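Local coordinates for DBF2 kinase activator protein MOB1 (Saccharomyces cerevisiae, PDB 2HJN), which binds and activates the DBF2 protein kinase, allowing its phosphorylation by CDC15 in late anaphase as part of the mitotic exit network, at residues A[50-55]-A[184-189]; A[176-181]-A[203-208]. All blocks are in the same frame, centred on the assembly; numbering follows the deposited sequence.

Contact 1. Residues A[50-55]-A[184-189]; sequences KQIVEM and IYCHHF. With ZN (zinc ion), chain B.
Ile52 on helix 49-58 packs against the last turn of helix 165-187, beginning at Tyr185. There Ile52 CG2 meets a backbone atom, lying 3.7 Å from Tyr185 O. The phenol of Tyr185 is engaged elsewhere, with its OH hydrogen-bonded to Asn202. Next comes Cys186, which faces the other branch of the same isoleucine. Ile52 CD1 is 3.9 Å from Cys186 CB and 4.0 Å from Cys186 SG. Just beyond helix 165-187, His188 turns to the metal: its NE2 binds zinc at 2.1 Å, completing a site with Cys101, Cys106 and His183. His188 ND1 is hydrogen-bonded to Glu191, a second-shell partner that probably steadies the imidazole. His188 is also the N-cap of helix 189-194. Phe189, its CG anti to its own backbone N (chi1 -166°), then brings its ring to Met55, a selenomethionine. The two side chains run past each other in opposite directions. Met55 CG is 3.7 Å from Phe189 CD2, and SE makes an oblique Met-aromatic contact 5.0 Å from the ring centroid. An alanine at Phe189 would probably leave Met55 CG and SE without their aromatic partner and open a gap beside helix 49-58. No hydrogen bond joins the two segments. Helix 49-58 is therefore held here by van der Waals packing, including the selenium contact, while zinc coordination at His188 probably steadies the neighbouring turn.

Contact 2. Residues A[176-181]-A[203-208]; sequences RLFRVY and TSFRHF. With SO4 (sulfate ion), chain C.
Tyr181 stands between two phenylalanines of helix 198-214 and makes two edge-to-face pairs. In one, the edge of Phe205 points at the face of Tyr181, with the centroids 5.3 Å apart and Phe205 CD1 3.6 Å from Tyr181 CG. In the other, Tyr181 supplies the edge: its CE2 lies over the face of Phe208, offset toward the rim and 3.7 Å from Phe208 CD1. The planes of these pairs meet at 68° and 66°. Phe178 joins the same cluster. Its ring meets Phe205 obliquely, CE1 to CE1 at 3.6 Å, and Phe208 CE2 comes to its edge. Apolar packing adds Leu177, whose CB lies 4.1 Å from Phe208 CE1.

One hydrogen bond crosses the contact, between Tyr181 OH and Ser204 OG. Its modelled length of 2.4 Å is very short, so the exact value is doubtful. Ser204 OG lies in the plane of the tyrosine ring and is also hydrogen-bonded to Gln89, so these buried hydroxyls are not left without partners.

Further hydrogen bonds go to a sulfate ion, away from the ring cluster. Arg179 NH1 and NH2 each give a nearly straight hydrogen bond to it, NH1 to O4 at 2.9 Å. Arg176 NE adds a weak bond to the same O4. Arg175 NH2 is also hydrogen-bonded to the ion, probably a component of the crystallisation liquor.

The two short segments run at 151° to each other. An aromatic cluster thus fills the interface between helices 165-187 and 198-214 in the helical bundle of the Mob1/phocein fold.

How the contacts relate
Both contacts use helix 165-187, at different points along its length. The centre of contact 2 is about 5 Å from that of the chain, in the core, and all its touching residues are buried. The centre of contact 1 is about 16 Å from that of the chain, and this contact is only partly buried. Contact 2 joins two long helices of the bundle through rings and a hydroxyl pair. Contact 1 attaches the short helix 49-58 through aliphatic and selenium packing, beside the zinc site. Their centres are about 14 Å apart, yet they meet directly: Tyr185 OH is 3.7 Å from Phe205 CB, and the two rings pair edge-to-face. Aromatic packing thus continues through Tyr185 toward the zinc-binding end of helix 165-187.

Contact 1. Residues A[50-55]-A[184-189]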
ATOM      1  N   LYS A  50       0.960 -18.505  18.902  1.00 29.04           N
ATOM      2  CA  LYS A  50       2.268 -19.124  18.584  1.00 29.52           C
ATOM      3  C   LYS A  50       2.487 -19.323  17.075  1.00 28.81           C
ATOM      4  O   LYS A  50       3.567 -19.049  16.587  1.00 28.63           O
ATOM      5  CB  LYS A  50       2.501 -20.462  19.351  1.00 28.85           C
ATOM      6  N   GLN A  51       1.467 -19.822  16.377  1.00 29.19           N
ATOM      7  CA  GLN A  51       1.459 -19.955  14.916  1.00 29.85           C
ATOM      8  C   GLN A  51       1.631 -18.581  14.254  1.00 28.80           C
ATOM      9  O   GLN A  51       2.465 -18.409  13.361  1.00 27.69           O
ATOM     10  CB  GLN A  51       0.158 -20.604  14.414  1.00 30.62           C
ATOM     11  CG  GLN A  51       0.108 -22.166  14.455  1.00 35.87           C
ATOM     12  CD  GLN A  51      -1.215 -22.698  15.035  1.00 40.14           C
ATOM     13  OE1 GLN A  51      -2.311 -22.281  14.648  1.00 43.14           O
ATOM     14  NE2 GLN A  51      -1.104 -23.617  15.980  1.00 44.84           N
ATOM     15  N   ILE A  52       0.841 -17.608  14.689  1.00 27.46           N
ATOM     16  CA  ILE A  52       0.964 -16.285  14.092  1.00 28.02           C
ATOM     17  C   ILE A  52       2.391 -15.711  14.191  1.00 28.18           C
ATOM     18  O   ILE A  52       2.942 -15.261  13.173  1.00 28.39           O
ATOM     19  CB  ILE A  52      -0.126 -15.317  14.591  1.00 28.41           C
ATOM     20  CG1 ILE A  52      -1.474 -15.745  13.980  1.00 28.30           C
ATOM     21  CG2 ILE A  52       0.288 -13.849  14.273  1.00 25.98           C
ATOM     22  CD1 ILE A  52      -2.685 -15.509  14.870  1.00 33.38           C
ATOM     23  N   VAL A  53       3.003 -15.757  15.379  1.00 28.08           N
ATOM     24  CA  VAL A  53       4.377 -15.223  15.548  1.00 28.20           C
ATOM     25  C   VAL A  53       5.478 -15.951  14.713  1.00 28.19           C
ATOM     26  O   VAL A  53       6.443 -15.322  14.247  1.00 28.17           O
ATOM     27  CB  VAL A  53       4.774 -15.108  17.052  1.00 29.07           C
ATOM     28  CG1 VAL A  53       6.245 -14.692  17.209  1.00 28.00           C
ATOM     29  CG2 VAL A  53       3.848 -14.104  17.792  1.00 28.75           C
ATOM     30  N   GLU A  54       5.348 -17.263  14.534  1.00 27.43           N
ATOM     31  CA  GLU A  54       6.318 -18.017  13.749  1.00 26.90           C
ATOM     32  C   GLU A  54       6.233 -17.724  12.254  1.00 27.00           C
ATOM     33  O   GLU A  54       7.242 -17.652  11.582  1.00 26.65           O
ATOM     34  CB  GLU A  54       6.122 -19.483  13.985  1.00 27.61           C
HETATM   35  N   MSE A  55       5.018 -17.616  11.735  1.00 27.21           N
HETATM   36  CA  MSE A  55       4.767 -17.112  10.370  1.00 30.33           C
HETATM   37  C   MSE A  55       5.365 -15.728  10.117  1.00 26.73           C
HETATM   38  O   MSE A  55       5.892 -15.479   9.030  1.00 24.34           O
HETATM   39  CB  MSE A  55       3.254 -17.040  10.135  1.00 29.95           C
HETATM   40  CG  MSE A  55       2.814 -16.488   8.786  1.00 33.53           C
HETATM   41 SE   MSE A  55       0.848 -16.371   8.812  1.00 42.35          SE
HETATM   42  CE  MSE A  55       0.596 -15.464  10.488  1.00 34.54           C
ATOM     43  N   ILE A 184      -4.610  -6.969  11.734  1.00 11.49           N
ATOM     44  CA  ILE A 184      -3.862  -7.253  10.497  1.00 13.35           C
ATOM     45  C   ILE A 184      -3.021  -8.512  10.639  1.00 13.02           C
ATOM     46  O   ILE A 184      -3.078  -9.402   9.801  1.00 13.42           O
ATOM     47  CB  ILE A 184      -2.931  -6.031  10.005  1.00 12.78           C
ATOM     48  CG1 ILE A 184      -3.748  -4.842   9.510  1.00 14.20           C
ATOM     49  CG2 ILE A 184      -2.065  -6.402   8.769  1.00 12.38           C
ATOM     50  CD1 ILE A 184      -2.949  -3.544   9.467  1.00 12.42           C
ATOM     51  N   TYR A 185      -2.225  -8.576  11.716  1.00 14.61           N
ATOM     52  CA  TYR A 185      -1.286  -9.693  11.936  1.00 14.45           C
ATOM     53  C   TYR A 185      -2.018 -11.002  12.160  1.00 14.87           C
ATOM     54  O   TYR A 185      -1.611 -12.052  11.649  1.00 16.48           O
ATOM     55  CB  TYR A 185      -0.440  -9.390  13.197  1.00 14.54           C
ATOM     56  CG  TYR A 185       0.864  -8.709  12.913  1.00 13.59           C
ATOM     57  CD1 TYR A 185       1.071  -7.375  13.289  1.00 12.37           C
ATOM     58  CD2 TYR A 185       1.893  -9.382  12.220  1.00 15.40           C
ATOM     59  CE1 TYR A 185       2.279  -6.730  13.008  1.00 13.26           C
ATOM     60  CE2 TYR A 185       3.096  -8.743  11.925  1.00 14.24           C
ATOM     61  CZ  TYR A 185       3.286  -7.411  12.322  1.00 14.87           C
ATOM     62  OH  TYR A 185       4.495  -6.757  12.073  1.00 13.97           O
ATOM     63  N   CYS A 186      -3.081 -10.969  12.979  1.00 15.59           N
ATOM     64  CA  CYS A 186      -3.824 -12.193  13.349  1.00 15.19           C
ATOM     65  C   CYS A 186      -4.843 -12.673  12.285  1.00 16.36           C
ATOM     66  O   CYS A 186      -5.179 -13.872  12.232  1.00 17.14           O
ATOM     67  CB  CYS A 186      -4.510 -12.051  14.707  1.00 14.75           C
ATOM     68  SG  CYS A 186      -3.365 -11.731  16.068  1.00 18.60           S
ATOM     69  N   HIS A 187      -5.315 -11.779  11.433  1.00 14.34           N
ATOM     70  CA  HIS A 187      -6.308 -12.181  10.440  1.00 14.77           C
ATOM     71  C   HIS A 187      -6.029 -11.911   8.962  1.00 13.94           C
ATOM     72  O   HIS A 187      -6.706 -12.490   8.090  1.00 13.19           O
ATOM     73  CB  HIS A 187      -7.703 -11.726  10.924  1.00 14.02           C
ATOM     74  CG  HIS A 187      -8.037 -12.306  12.274  1.00 17.18           C
ATOM     75  ND1 HIS A 187      -8.415 -13.616  12.430  1.00 15.07           N
ATOM     76  CD2 HIS A 187      -7.894 -11.809  13.529  1.00 13.74           C
ATOM     77  CE1 HIS A 187      -8.586 -13.877  13.713  1.00 17.54           C
ATOM     78  NE2 HIS A 187      -8.245 -12.803  14.402  1.00 15.02           N
ATOM     79  N   HIS A 188      -5.021 -11.075   8.663  1.00 13.52           N
ATOM     80  CA  HIS A 188      -4.708 -10.777   7.244  1.00 14.19           C
ATOM     81  C   HIS A 188      -3.255 -10.943   6.815  1.00 13.74           C
ATOM     82  O   HIS A 188      -2.873 -10.454   5.755  1.00 14.07           O
ATOM     83  CB  HIS A 188      -5.249  -9.376   6.871  1.00 13.69           C
ATOM     84  CG  HIS A 188      -6.737  -9.269   7.049  1.00 13.35           C
ATOM     85  ND1 HIS A 188      -7.628  -9.907   6.213  1.00 15.22           N
ATOM     86  CD2 HIS A 188      -7.477  -8.740   8.053  1.00 13.40           C
ATOM     87  CE1 HIS A 188      -8.860  -9.703   6.644  1.00 12.60           C
ATOM     88  NE2 HIS A 188      -8.802  -8.988   7.757  1.00 14.48           N
ATOM     89  N   PHE A 189      -2.436 -11.602   7.623  1.00 13.58           N
ATOM     90  CA  PHE A 189      -0.988 -11.641   7.278  1.00 14.92           C
ATOM     91  C   PHE A 189      -0.705 -12.335   5.955  1.00 14.67           C
ATOM     92  O   PHE A 189       0.243 -11.933   5.278  1.00 15.20           O
ATOM     93  CB  PHE A 189      -0.128 -12.230   8.387  1.00 13.93           C
ATOM     94  CG  PHE A 189       1.388 -12.001   8.230  1.00 16.93           C
ATOM     95  CD1 PHE A 189       1.998 -10.816   8.700  1.00 17.00           C
ATOM     96  CD2 PHE A 189       2.228 -12.995   7.692  1.00 16.50           C
ATOM     97  CE1 PHE A 189       3.395 -10.607   8.557  1.00 18.17           C
ATOM     98  CE2 PHE A 189       3.609 -12.763   7.546  1.00 15.01           C
ATOM     99  CZ  PHE A 189       4.192 -11.589   7.983  1.00 14.23           C
TER
HETATM  100 ZN    ZN B 315     -10.518  -8.473   8.788  1.00 15.36          ZN

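Contact 2. Residues A[176-181]-A[203-208]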
ATOM      1  N   ARG A 176      -5.507   2.730  20.706  1.00 17.90           N
ATOM      2  CA  ARG A 176      -6.428   2.327  19.616  1.00 16.72           C
ATOM      3  C   ARG A 176      -5.751   1.893  18.288  1.00 16.34           C
ATOM      4  O   ARG A 176      -6.125   0.860  17.691  1.00 15.35           O
ATOM      5  CB  ARG A 176      -7.456   3.432  19.423  1.00 17.92           C
ATOM      6  CG  ARG A 176      -8.255   3.651  20.740  1.00 20.14           C
ATOM      7  CD  ARG A 176      -9.271   4.784  20.635  1.00 23.28           C
ATOM      8  NE  ARG A 176      -9.771   5.198  21.937  1.00 27.67           N
ATOM      9  CZ  ARG A 176     -10.847   5.965  22.119  1.00 32.29           C
ATOM     10  NH1 ARG A 176     -11.567   6.403  21.070  1.00 31.42           N
ATOM     11  NH2 ARG A 176     -11.197   6.316  23.355  1.00 34.84           N
ATOM     12  N   LEU A 177      -4.756   2.651  17.815  1.00 14.25           N
ATOM     13  CA  LEU A 177      -4.064   2.273  16.582  1.00 14.24           C
ATOM     14  C   LEU A 177      -3.417   0.888  16.704  1.00 14.29           C
ATOM     15  O   LEU A 177      -3.411   0.115  15.735  1.00 13.30           O
ATOM     16  CB  LEU A 177      -3.030   3.349  16.206  1.00 14.38           C
ATOM     17  CG  LEU A 177      -3.590   4.712  15.747  1.00 15.48           C
ATOM     18  CD1 LEU A 177      -2.454   5.724  15.416  1.00 12.83           C
ATOM     19  CD2 LEU A 177      -4.579   4.604  14.572  1.00 14.16           C
ATOM     20  N   PHE A 178      -2.902   0.554  17.891  1.00 14.42           N
ATOM     21  CA  PHE A 178      -2.353  -0.815  18.135  1.00 15.95           C
ATOM     22  C   PHE A 178      -3.331  -1.920  17.804  1.00 15.10           C
ATOM     23  O   PHE A 178      -2.924  -2.874  17.191  1.00 15.53           O
ATOM     24  CB  PHE A 178      -1.793  -1.021  19.573  1.00 16.96           C
ATOM     25  CG  PHE A 178      -1.049  -2.356  19.758  1.00 18.23           C
ATOM     26  CD1 PHE A 178       0.349  -2.410  19.728  1.00 24.33           C
ATOM     27  CD2 PHE A 178      -1.764  -3.539  19.992  1.00 23.81           C
ATOM     28  CE1 PHE A 178       1.024  -3.620  19.881  1.00 27.09           C
ATOM     29  CE2 PHE A 178      -1.094  -4.792  20.116  1.00 23.57           C
ATOM     30  CZ  PHE A 178       0.290  -4.819  20.060  1.00 24.05           C
ATOM     31  N   ARG A 179      -4.605  -1.800  18.223  1.00 14.67           N
ATOM     32  CA  ARG A 179      -5.658  -2.789  17.908  1.00 15.04           C
ATOM     33  C   ARG A 179      -5.793  -3.061  16.382  1.00 14.49           C
ATOM     34  O   ARG A 179      -6.203  -4.148  15.994  1.00 14.43           O
ATOM     35  CB  ARG A 179      -7.033  -2.306  18.450  1.00 15.08           C
ATOM     36  CG  ARG A 179      -7.038  -2.201  20.018  1.00 16.19           C
ATOM     37  CD  ARG A 179      -8.239  -1.573  20.704  1.00 17.44           C
ATOM     38  NE  ARG A 179      -7.845  -1.380  22.099  1.00 17.56           N
ATOM     39  CZ  ARG A 179      -8.278  -0.426  22.907  1.00 19.15           C
ATOM     40  NH1 ARG A 179      -9.159   0.450  22.486  1.00 17.42           N
ATOM     41  NH2 ARG A 179      -7.821  -0.369  24.169  1.00 18.26           N
ATOM     42  N   VAL A 180      -5.498  -2.050  15.547  1.00 13.51           N
ATOM     43  CA  VAL A 180      -5.530  -2.216  14.058  1.00 13.21           C
ATOM     44  C   VAL A 180      -4.370  -3.097  13.628  1.00 13.14           C
ATOM     45  O   VAL A 180      -4.555  -4.023  12.824  1.00 13.81           O
ATOM     46  CB  VAL A 180      -5.491  -0.858  13.309  1.00 13.95           C
ATOM     47  CG1 VAL A 180      -5.598  -1.099  11.789  1.00 14.16           C
ATOM     48  CG2 VAL A 180      -6.657   0.085  13.813  1.00 11.65           C
ATOM     49  N   TYR A 181      -3.177  -2.846  14.163  1.00 13.83           N
ATOM     50  CA  TYR A 181      -2.038  -3.766  13.890  1.00 15.51           C
ATOM     51  C   TYR A 181      -2.385  -5.188  14.322  1.00 14.03           C
ATOM     52  O   TYR A 181      -2.066  -6.152  13.597  1.00 13.42           O
ATOM     53  CB  TYR A 181      -0.757  -3.356  14.655  1.00 16.27           C
ATOM     54  CG  TYR A 181       0.084  -2.278  14.006  1.00 17.90           C
ATOM     55  CD1 TYR A 181       0.729  -2.492  12.791  1.00 17.21           C
ATOM     56  CD2 TYR A 181       0.265  -1.050  14.649  1.00 18.76           C
ATOM     57  CE1 TYR A 181       1.524  -1.479  12.232  1.00 19.95           C
ATOM     58  CE2 TYR A 181       1.033  -0.067  14.112  1.00 20.38           C
ATOM     59  CZ  TYR A 181       1.667  -0.284  12.909  1.00 15.40           C
ATOM     60  OH  TYR A 181       2.443   0.717  12.447  1.00 20.03           O
ATOM     61  N   THR A 203       8.531  -3.442   9.872  1.00 15.09           N
ATOM     62  CA  THR A 203       9.305  -2.209  10.128  1.00 16.03           C
ATOM     63  C   THR A 203       8.481  -1.119  10.783  1.00 15.73           C
ATOM     64  O   THR A 203       8.934  -0.533  11.756  1.00 14.54           O
ATOM     65  CB  THR A 203      10.055  -1.666   8.853  1.00 16.64           C
ATOM     66  OG1 THR A 203      10.932  -2.702   8.324  1.00 17.99           O
ATOM     67  CG2 THR A 203      10.885  -0.437   9.193  1.00 16.91           C
ATOM     68  N   SER A 204       7.280  -0.849  10.250  1.00 14.84           N
ATOM     69  CA  SER A 204       6.287   0.104  10.877  1.00 15.18           C
ATOM     70  C   SER A 204       5.948  -0.256  12.310  1.00 15.33           C
ATOM     71  O   SER A 204       5.986   0.573  13.216  1.00 12.69           O
ATOM     72  CB  SER A 204       4.992   0.101  10.023  1.00 16.59           C
ATOM     73  OG  SER A 204       3.929   0.955  10.526  1.00 19.54           O
ATOM     74  N   PHE A 205       5.570  -1.523  12.506  1.00 15.19           N
ATOM     75  CA  PHE A 205       5.197  -1.999  13.832  1.00 16.53           C
ATOM     76  C   PHE A 205       6.364  -1.903  14.856  1.00 17.21           C
ATOM     77  O   PHE A 205       6.136  -1.537  16.028  1.00 16.89           O
ATOM     78  CB  PHE A 205       4.700  -3.437  13.692  1.00 16.40           C
ATOM     79  CG  PHE A 205       4.239  -4.073  14.986  1.00 16.67           C
ATOM     80  CD1 PHE A 205       3.037  -3.705  15.558  1.00 21.78           C
ATOM     81  CD2 PHE A 205       5.008  -5.067  15.601  1.00 17.82           C
ATOM     82  CE1 PHE A 205       2.598  -4.283  16.759  1.00 21.97           C
ATOM     83  CE2 PHE A 205       4.592  -5.690  16.815  1.00 19.34           C
ATOM     84  CZ  PHE A 205       3.398  -5.299  17.391  1.00 22.55           C
ATOM     85  N   ARG A 206       7.569  -2.274  14.413  1.00 16.91           N
ATOM     86  CA  ARG A 206       8.764  -2.175  15.229  1.00 18.59           C
ATOM     87  C   ARG A 206       8.986  -0.712  15.667  1.00 17.74           C
ATOM     88  O   ARG A 206       9.265  -0.457  16.830  1.00 18.74           O
ATOM     89  CB  ARG A 206      10.001  -2.679  14.439  1.00 18.46           C
ATOM     90  CG  ARG A 206      11.407  -2.395  15.113  1.00 20.05           C
ATOM     91  CD  ARG A 206      12.638  -2.946  14.281  1.00 21.99           C
ATOM     92  NE  ARG A 206      13.058  -2.060  13.172  1.00 33.57           N
ATOM     93  CZ  ARG A 206      13.147  -2.434  11.883  1.00 36.48           C
ATOM     94  NH1 ARG A 206      12.829  -3.684  11.525  1.00 37.07           N
ATOM     95  NH2 ARG A 206      13.549  -1.568  10.949  1.00 34.36           N
ATOM     96  N   HIS A 207       8.914   0.223  14.720  1.00 17.55           N
ATOM     97  CA  HIS A 207       9.111   1.658  14.992  1.00 18.06           C
ATOM     98  C   HIS A 207       7.988   2.195  15.923  1.00 18.16           C
ATOM     99  O   HIS A 207       8.256   3.004  16.847  1.00 18.31           O
ATOM    100  CB  HIS A 207       9.248   2.422  13.654  1.00 17.75           C
ATOM    101  CG  HIS A 207       9.543   3.895  13.806  1.00 21.88           C
ATOM    102  ND1 HIS A 207       8.948   4.860  13.016  1.00 23.26           N
ATOM    103  CD2 HIS A 207      10.350   4.567  14.665  1.00 24.72           C
ATOM    104  CE1 HIS A 207       9.382   6.055  13.372  1.00 24.74           C
ATOM    105  NE2 HIS A 207      10.228   5.909  14.375  1.00 23.93           N
ATOM    106  N   PHE A 208       6.753   1.713  15.717  1.00 17.63           N
ATOM    107  CA  PHE A 208       5.597   2.075  16.576  1.00 17.98           C
ATOM    108  C   PHE A 208       5.882   1.666  18.041  1.00 18.29           C
ATOM    109  O   PHE A 208       5.739   2.473  18.953  1.00 18.13           O
ATOM    110  CB  PHE A 208       4.318   1.397  16.026  1.00 17.99           C
ATOM    111  CG  PHE A 208       3.037   1.739  16.773  1.00 18.76           C
ATOM    112  CD1 PHE A 208       2.176   2.723  16.290  1.00 18.84           C
ATOM    113  CD2 PHE A 208       2.660   1.027  17.918  1.00 22.34           C
ATOM    114  CE1 PHE A 208       0.938   3.046  16.971  1.00 20.37           C
ATOM    115  CE2 PHE A 208       1.442   1.308  18.604  1.00 21.53           C
ATOM    116  CZ  PHE A 208       0.565   2.316  18.118  1.00 21.61           C
TER
HETATM  117  S   SO4 C 316      -9.525   3.140  25.299  1.00 34.19           S
HETATM  118  O1  SO4 C 316      -8.539   4.227  25.303  1.00 36.56           O
HETATM  119  O2  SO4 C 316      -8.849   1.964  25.874  1.00 35.14           O
HETATM  120  O3  SO4 C 316     -10.763   3.507  25.966  1.00 36.77           O
HETATM  121  O4  SO4 C 316      -9.994   2.768  23.976  1.00 37.16           O